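Local coordinates for uncharacterized protein lp_2219 (Lactobacillus plantarum, PDB 3HFQ) that is of unknown function but belongs to a lactonase family of seven-bladed beta-propellers and may therefore hydrolyse a sugar lactone, at residues K13-I18 with T330-V335; V164-V169 with S176-L181. The protein carries 1 engineered substitution. All coordinates share one frame; numbering follows the deposited sequence.

Overall arrangement
From the N terminus, strand 2-9 runs into the loop that opens residues 13-18, and this loop waits for nearly the whole chain before its partner arrives. The chain then builds the propeller sheet by sheet. Contact 2 forms on the way, between residues 164-169 and 176-181, and closes a short local hairpin at the edge of one four-stranded blade. Contact 1 closes last, when residues 330-335 return to residues 13-18 and strand 334-339 joins strand 2-9 in a blade shared by both chain ends. Contact 2 is thus nested inside contact 1. Their centres lie about 35 Å apart, on opposite sides of the chain's centre.

Contact 1: K13-I18 with T330-V335; sequences KTSQGI and TVPEGV
Three successive backbone N-H groups, of Lys13, Thr14 and Ser15, converge on one carboxylate oxygen of Glu333 beside the blade where the two ends of this beta-propeller meet. Strand 334-339, from the C-terminal end, pairs there with strand 2-9, the ring closure often called Velcro in propellers. The loop leading to strand 17-24 and the type II turn of Val331 to Gly334 meet next to that seam.

The hydrogen bonds all end on Glu333 OE2. Lys13 N lies 2.9 Å from it and Thr14 N also 2.9 Å, each reaching the oxygen from above the carboxylate plane. Ser15 N, at 3.0 Å from OE2, comes on the anti side, somewhat out of that plane, and makes the straightest bond of the three (167° at the hydrogen). The other oxygen, OE1, accepts from Lys12 N, which helps fix the rotation of the group. With CD anti across the CB-CG bond (chi2 179°), the side chain is extended and carries this buried carboxylate into the bend of the loop, where the surrounding amides would probably stabilise a negative charge.

Apolar contacts lie alongside. Pro332, second residue of the turn, meets Thr14 at about a right angle, Thr14 CG2 touching Pro332 CB at 3.6 Å. Pro332 CG also lies against Ser15, 3.9 Å from Ser15 CA.

Ser15 adds polar order within its own loop. Its hydroxyl is hydrogen-bonded to Thr9 OG1 and forms an ST turn: OG, anti to the backbone N (chi1 173°), accepts from Gly17 N at 3.2 Å, while Ser15 CB lies 3.5 Å from Pro332 O.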
ATOM      1  N   LYS A  13     -14.811  -1.758  15.194  1.00 17.92           N
ATOM      2  CA  LYS A  13     -15.240  -0.972  16.347  1.00 21.17           C
ATOM      3  C   LYS A  13     -16.282   0.103  16.052  1.00 24.87           C
ATOM      4  O   LYS A  13     -17.442  -0.033  16.443  1.00 29.77           O
ATOM      5  CB  LYS A  13     -14.024  -0.334  17.033  1.00 23.25           C
ATOM      6  CG  LYS A  13     -13.095  -1.350  17.689  1.00 25.85           C
ATOM      7  CD  LYS A  13     -11.946  -0.694  18.442  1.00 31.81           C
ATOM      8  CE  LYS A  13     -10.902  -0.116  17.500  1.00 34.84           C
ATOM      9  NZ  LYS A  13      -9.757   0.477  18.247  1.00 31.58           N
ATOM     10  N   THR A  14     -15.882   1.172  15.371  1.00 19.99           N
ATOM     11  CA  THR A  14     -16.820   2.250  15.081  1.00 21.82           C
ATOM     12  C   THR A  14     -16.941   2.668  13.618  1.00 19.47           C
ATOM     13  O   THR A  14     -17.895   3.350  13.247  1.00 19.89           O
ATOM     14  CB  THR A  14     -16.474   3.504  15.901  1.00 23.13           C
ATOM     15  OG1 THR A  14     -17.375   4.560  15.553  1.00 34.30           O
ATOM     16  CG2 THR A  14     -15.052   3.949  15.621  1.00 12.79           C
ATOM     17  N   SER A  15     -15.982   2.270  12.789  1.00 14.67           N
ATOM     18  CA  SER A  15     -16.013   2.630  11.371  1.00 13.79           C
ATOM     19  C   SER A  15     -17.186   1.990  10.629  1.00 11.71           C
ATOM     20  O   SER A  15     -17.569   0.859  10.919  1.00 12.13           O
ATOM     21  CB  SER A  15     -14.707   2.213  10.693  1.00 14.01           C
ATOM     22  OG  SER A  15     -14.786   2.397   9.290  1.00 12.48           O
ATOM     23  N   GLN A  16     -17.746   2.717   9.666  1.00 12.30           N
ATOM     24  CA  GLN A  16     -18.859   2.201   8.874  1.00 15.39           C
ATOM     25  C   GLN A  16     -18.443   1.904   7.436  1.00 14.16           C
ATOM     26  O   GLN A  16     -19.277   1.531   6.606  1.00 13.15           O
ATOM     27  CB  GLN A  16     -20.025   3.194   8.873  1.00 13.41           C
ATOM     28  CG  GLN A  16     -20.712   3.338  10.214  1.00 22.93           C
ATOM     29  CD  GLN A  16     -21.866   4.315  10.163  1.00 34.09           C
ATOM     30  OE1 GLN A  16     -21.695   5.477   9.796  1.00 39.31           O
ATOM     31  NE2 GLN A  16     -23.054   3.848  10.530  1.00 37.25           N
ATOM     32  N   GLY A  17     -17.157   2.070   7.137  1.00 14.76           N
ATOM     33  CA  GLY A  17     -16.688   1.789   5.791  1.00 17.07           C
ATOM     34  C   GLY A  17     -15.629   2.726   5.244  1.00 11.01           C
ATOM     35  O   GLY A  17     -14.640   3.033   5.914  1.00 10.70           O
ATOM     36  N   ILE A  18     -15.840   3.177   4.012  1.00  8.26           N
ATOM     37  CA  ILE A  18     -14.908   4.074   3.342  1.00  8.42           C
ATOM     38  C   ILE A  18     -15.300   5.529   3.573  1.00 13.02           C
ATOM     39  O   ILE A  18     -16.445   5.921   3.327  1.00 12.33           O
ATOM     40  CB  ILE A  18     -14.882   3.786   1.822  1.00  7.38           C
ATOM     41  CG1 ILE A  18     -14.510   2.321   1.588  1.00 10.56           C
ATOM     42  CG2 ILE A  18     -13.880   4.700   1.124  1.00  8.26           C
ATOM     43  CD1 ILE A  18     -14.697   1.858   0.163  1.00 14.77           C
ATOM     44  N   THR A 330     -10.324  13.107  12.994  1.00 14.81           N
ATOM     45  CA  THR A 330     -10.939  11.802  13.187  1.00 12.61           C
ATOM     46  C   THR A 330     -11.297  10.989  11.943  1.00 10.65           C
ATOM     47  O   THR A 330     -12.077  11.418  11.091  1.00 11.57           O
ATOM     48  CB  THR A 330     -12.195  11.915  14.082  1.00 19.47           C
ATOM     49  OG1 THR A 330     -11.842  12.557  15.312  1.00 22.39           O
ATOM     50  CG2 THR A 330     -12.756  10.528  14.396  1.00 18.54           C
ATOM     51  N   VAL A 331     -10.701   9.804  11.865  1.00  8.91           N
ATOM     52  CA  VAL A 331     -10.932   8.840  10.795  1.00 10.85           C
ATOM     53  C   VAL A 331     -10.916   7.516  11.544  1.00 13.01           C
ATOM     54  O   VAL A 331      -9.851   7.021  11.917  1.00 12.67           O
ATOM     55  CB  VAL A 331      -9.793   8.815   9.751  1.00 12.99           C
ATOM     56  CG1 VAL A 331     -10.039   7.676   8.757  1.00 13.93           C
ATOM     57  CG2 VAL A 331      -9.722  10.144   9.010  1.00 12.49           C
ATOM     58  N   PRO A 332     -12.097   6.926  11.776  1.00 13.97           N
ATOM     59  CA  PRO A 332     -12.181   5.656  12.501  1.00 13.78           C
ATOM     60  C   PRO A 332     -11.472   4.451  11.893  1.00 13.69           C
ATOM     61  O   PRO A 332     -11.725   4.078  10.750  1.00 11.23           O
ATOM     62  CB  PRO A 332     -13.689   5.440  12.640  1.00 15.66           C
ATOM     63  CG  PRO A 332     -14.239   6.102  11.424  1.00 16.93           C
ATOM     64  CD  PRO A 332     -13.434   7.382  11.357  1.00 17.55           C
ATOM     65  N   GLU A 333     -10.581   3.854  12.681  1.00 12.03           N
ATOM     66  CA  GLU A 333      -9.844   2.663  12.271  1.00 10.33           C
ATOM     67  C   GLU A 333      -9.168   2.810  10.906  1.00 10.11           C
ATOM     68  O   GLU A 333      -9.084   1.846  10.148  1.00 12.65           O
ATOM     69  CB  GLU A 333     -10.801   1.464  12.242  1.00  6.23           C
ATOM     70  CG  GLU A 333     -11.646   1.302  13.508  1.00 13.13           C
ATOM     71  CD  GLU A 333     -12.597   0.114  13.436  1.00 18.11           C
ATOM     72  OE1 GLU A 333     -12.114  -1.029  13.300  1.00 22.16           O
ATOM     73  OE2 GLU A 333     -13.823   0.326  13.515  1.00 14.91           O
ATOM     74  N   GLY A 334      -8.676   4.008  10.602  1.00  9.15           N
ATOM     75  CA  GLY A 334      -8.034   4.254   9.317  1.00 11.16           C
ATOM     76  C   GLY A 334      -6.775   3.456   9.026  1.00 11.13           C
ATOM     77  O   GLY A 334      -5.859   3.422   9.848  1.00  7.96           O
ATOM     78  N   VAL A 335      -6.722   2.831   7.848  1.00  9.33           N
ATOM     79  CA  VAL A 335      -5.566   2.028   7.449  1.00  6.97           C
ATOM     80  C   VAL A 335      -5.167   2.158   5.973  1.00 10.39           C
ATOM     81  O   VAL A 335      -4.299   1.426   5.492  1.00 10.61           O
ATOM     82  CB  VAL A 335      -5.794   0.532   7.759  1.00 11.06           C
ATOM     83  CG1 VAL A 335      -5.842   0.317   9.271  1.00  8.94           C
ATOM     84  CG2 VAL A 335      -7.094   0.050   7.109  1.00 12.77           C
TER

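Contact 2: V164-V169 with S176-L181; sequences VYVYNV and SEQSVL
Asn168 and Gln178 join side chains across a two-stranded antiparallel hairpin, beside a classic beta bulge. Two residues, Gln178 and Ser179, stand opposite the single Val166, whose carbonyl O accepts from Gln178 N at 2.8 Å and from Ser179 N at 3.3 Å. Beyond it the pairing is displaced by one residue, so Tyr167 pairs with Glu177 and Asn168 with Ser176.

Asn168 can be followed outward. Its CB passes 3.8 Å from Ser176 O, the atom that also accepts from Asn168 N. CG stands beside the backbone N (chi1 -70°), 3.7 Å from Gln178 OE1. At the tip, ND2 donates to Gln178 OE1 at 2.8 Å, with that oxygen close to the plane of the Asn168 amide; the two amide planes are turned 55° apart. OD1 accepts from Arg153, so both ends of the amide are held. Gln178 NE2 is hydrogen-bonded in turn to Thr220 O. An alanine here in place of Asn168 would probably leave Gln178 OE1 and Arg153 each without this mate, and the Gln178 amide anchored less firmly, through NE2.

Farther along, the Tyr165 and Val180 side chains run next to each other in a common direction. Val180 CG2 sits over one face of the tyrosine ring in a CH-pi contact, 4.1 Å from the centroid and displaced toward the rim. Near the Val164-Leu181 pair, a water donates to Val164 O and to Ser179 OG, whose hydroxyl is also hydrogen-bonded to Gly221 O.

The hairpin makes up the last two strands of a four-stranded blade. Strand 163-169 pairs on its other side with strand 154-158, through Tyr165 with Val156 and Tyr167 with Leu154, while Val164, Val166 and Leu181 pack on Phe223 in strand 222-230, the last strand of the following blade.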
ATOM      1  N   VAL A 164      10.045 -12.341  -3.062  1.00 11.51           N
ATOM      2  CA  VAL A 164       9.428 -11.358  -3.935  1.00 13.92           C
ATOM      3  C   VAL A 164       9.369 -12.010  -5.308  1.00 15.55           C
ATOM      4  O   VAL A 164      10.398 -12.247  -5.946  1.00 11.99           O
ATOM      5  CB  VAL A 164      10.243 -10.045  -4.036  1.00 14.59           C
ATOM      6  CG1 VAL A 164       9.535  -9.080  -4.980  1.00 11.71           C
ATOM      7  CG2 VAL A 164      10.387  -9.404  -2.659  1.00 12.48           C
ATOM      8  N   TYR A 165       8.157 -12.325  -5.743  1.00  9.97           N
ATOM      9  CA  TYR A 165       7.950 -12.951  -7.035  1.00 10.20           C
ATOM     10  C   TYR A 165       7.666 -11.910  -8.109  1.00 15.65           C
ATOM     11  O   TYR A 165       7.151 -10.827  -7.826  1.00 13.99           O
ATOM     12  CB  TYR A 165       6.738 -13.887  -7.010  1.00 12.92           C
ATOM     13  CG  TYR A 165       6.827 -15.080  -6.090  1.00 13.88           C
ATOM     14  CD1 TYR A 165       6.526 -14.970  -4.732  1.00 15.54           C
ATOM     15  CD2 TYR A 165       7.164 -16.334  -6.591  1.00 16.89           C
ATOM     16  CE1 TYR A 165       6.567 -16.084  -3.894  1.00 14.18           C
ATOM     17  CE2 TYR A 165       7.209 -17.451  -5.767  1.00 18.37           C
ATOM     18  CZ  TYR A 165       6.903 -17.324  -4.422  1.00 19.54           C
ATOM     19  OH  TYR A 165       6.931 -18.438  -3.613  1.00 19.05           O
ATOM     20  N   VAL A 166       8.019 -12.248  -9.340  1.00  9.89           N
ATOM     21  CA  VAL A 166       7.708 -11.401 -10.476  1.00  8.82           C
ATOM     22  C   VAL A 166       6.993 -12.347 -11.431  1.00 11.20           C
ATOM     23  O   VAL A 166       7.521 -13.408 -11.768  1.00  7.64           O
ATOM     24  CB  VAL A 166       8.954 -10.826 -11.162  1.00 10.47           C
ATOM     25  CG1 VAL A 166       8.539 -10.098 -12.440  1.00 11.67           C
ATOM     26  CG2 VAL A 166       9.654  -9.847 -10.224  1.00 13.71           C
ATOM     27  N   TYR A 167       5.782 -11.970 -11.835  1.00  9.73           N
ATOM     28  CA  TYR A 167       4.960 -12.775 -12.738  1.00 10.58           C
ATOM     29  C   TYR A 167       4.636 -12.043 -14.031  1.00 10.48           C
ATOM     30  O   TYR A 167       4.451 -10.828 -14.035  1.00  8.79           O
ATOM     31  CB  TYR A 167       3.612 -13.104 -12.094  1.00  6.54           C
ATOM     32  CG  TYR A 167       3.627 -14.113 -10.977  1.00 10.48           C
ATOM     33  CD1 TYR A 167       3.535 -15.479 -11.248  1.00 13.48           C
ATOM     34  CD2 TYR A 167       3.682 -13.704  -9.648  1.00 13.39           C
ATOM     35  CE1 TYR A 167       3.506 -16.417 -10.215  1.00 12.94           C
ATOM     36  CE2 TYR A 167       3.654 -14.630  -8.611  1.00 12.17           C
ATOM     37  CZ  TYR A 167       3.561 -15.982  -8.901  1.00 13.42           C
ATOM     38  OH  TYR A 167       3.527 -16.895  -7.873  1.00 13.25           O
ATOM     39  N   ASN A 168       4.546 -12.794 -15.123  1.00 13.39           N
ATOM     40  CA  ASN A 168       4.155 -12.215 -16.395  1.00 13.79           C
ATOM     41  C   ASN A 168       2.638 -12.331 -16.377  1.00 14.14           C
ATOM     42  O   ASN A 168       2.099 -13.276 -15.798  1.00 13.41           O
ATOM     43  CB  ASN A 168       4.743 -13.005 -17.560  1.00 13.10           C
ATOM     44  CG  ASN A 168       6.244 -12.841 -17.657  1.00 12.47           C
ATOM     45  OD1 ASN A 168       6.756 -11.725 -17.582  1.00 12.24           O
ATOM     46  ND2 ASN A 168       6.958 -13.948 -17.823  1.00 12.15           N
ATOM     47  N   VAL A 169       1.948 -11.374 -16.988  1.00  9.17           N
ATOM     48  CA  VAL A 169       0.489 -11.388 -16.994  1.00 11.03           C
ATOM     49  C   VAL A 169      -0.047 -11.527 -18.412  1.00 14.22           C
ATOM     50  O   VAL A 169       0.426 -10.851 -19.324  1.00 12.85           O
ATOM     51  CB  VAL A 169      -0.076 -10.078 -16.398  1.00 13.02           C
ATOM     52  CG1 VAL A 169      -1.574 -10.207 -16.175  1.00 14.83           C
ATOM     53  CG2 VAL A 169       0.638  -9.744 -15.101  1.00 12.87           C
ATOM     54  N   SER A 176       2.067 -16.076 -14.618  1.00  9.69           N
ATOM     55  CA  SER A 176       3.031 -17.140 -14.888  1.00  9.36           C
ATOM     56  C   SER A 176       4.371 -16.618 -14.375  1.00 11.99           C
ATOM     57  O   SER A 176       4.796 -15.526 -14.753  1.00 12.03           O
ATOM     58  CB  SER A 176       3.098 -17.444 -16.383  1.00 14.39           C
ATOM     59  OG  SER A 176       3.725 -18.698 -16.602  1.00 20.82           O
ATOM     60  N   GLU A 177       5.031 -17.392 -13.514  1.00 12.14           N
ATOM     61  CA  GLU A 177       6.289 -16.958 -12.905  1.00 13.94           C
ATOM     62  C   GLU A 177       7.438 -16.615 -13.847  1.00 13.70           C
ATOM     63  O   GLU A 177       7.659 -17.280 -14.860  1.00 10.29           O
ATOM     64  CB  GLU A 177       6.777 -17.991 -11.876  1.00 14.38           C
ATOM     65  CG  GLU A 177       7.455 -19.218 -12.472  1.00 18.39           C
ATOM     66  CD  GLU A 177       6.483 -20.309 -12.877  1.00 21.98           C
ATOM     67  OE1 GLU A 177       5.268 -20.026 -12.993  1.00 19.26           O
ATOM     68  OE2 GLU A 177       6.940 -21.454 -13.087  1.00 18.79           O
ATOM     69  N   GLN A 178       8.169 -15.565 -13.480  1.00 12.08           N
ATOM     70  CA  GLN A 178       9.319 -15.081 -14.243  1.00  9.31           C
ATOM     71  C   GLN A 178      10.577 -15.169 -13.377  1.00 12.28           C
ATOM     72  O   GLN A 178      11.640 -15.580 -13.844  1.00 14.74           O
ATOM     73  CB  GLN A 178       9.083 -13.628 -14.666  1.00 10.28           C
ATOM     74  CG  GLN A 178      10.245 -12.953 -15.399  1.00 11.94           C
ATOM     75  CD  GLN A 178      10.584 -13.616 -16.720  1.00 14.61           C
ATOM     76  OE1 GLN A 178       9.720 -14.198 -17.375  1.00 13.55           O
ATOM     77  NE2 GLN A 178      11.848 -13.516 -17.128  1.00 17.74           N
ATOM     78  N   SER A 179      10.452 -14.777 -12.113  1.00  9.40           N
ATOM     79  CA  SER A 179      11.590 -14.814 -11.200  1.00 10.18           C
ATOM     80  C   SER A 179      11.140 -14.766  -9.751  1.00 14.34           C
ATOM     81  O   SER A 179       9.990 -14.436  -9.451  1.00 14.59           O
ATOM     82  CB  SER A 179      12.514 -13.623 -11.462  1.00 15.34           C
ATOM     83  OG  SER A 179      11.863 -12.401 -11.128  1.00 16.02           O
ATOM     84  N   VAL A 180      12.059 -15.092  -8.851  1.00 11.15           N
ATOM     85  CA  VAL A 180      11.764 -15.058  -7.427  1.00 10.96           C
ATOM     86  C   VAL A 180      13.011 -14.660  -6.656  1.00 13.08           C
ATOM     87  O   VAL A 180      14.052 -15.307  -6.755  1.00 15.27           O
ATOM     88  CB  VAL A 180      11.255 -16.430  -6.912  1.00 17.75           C
ATOM     89  CG1 VAL A 180      12.266 -17.516  -7.214  1.00 23.54           C
ATOM     90  CG2 VAL A 180      10.985 -16.351  -5.411  1.00 18.11           C
ATOM     91  N   LEU A 181      12.899 -13.569  -5.908  1.00 10.67           N
ATOM     92  CA  LEU A 181      13.998 -13.071  -5.096  1.00 11.12           C
ATOM     93  C   LEU A 181      13.769 -13.544  -3.669  1.00 10.31           C
ATOM     94  O   LEU A 181      12.695 -13.337  -3.106  1.00 12.78           O
ATOM     95  CB  LEU A 181      14.030 -11.539  -5.125  1.00 14.57           C
ATOM     96  CG  LEU A 181      15.027 -10.866  -4.180  1.00 17.70           C
ATOM     97  CD1 LEU A 181      16.459 -11.106  -4.661  1.00 16.16           C
ATOM     98  CD2 LEU A 181      14.722  -9.380  -4.113  1.00 20.20           C
TER
HETATM   99  O   HOH W   1      11.873 -11.595  -8.318  1.00 17.55           O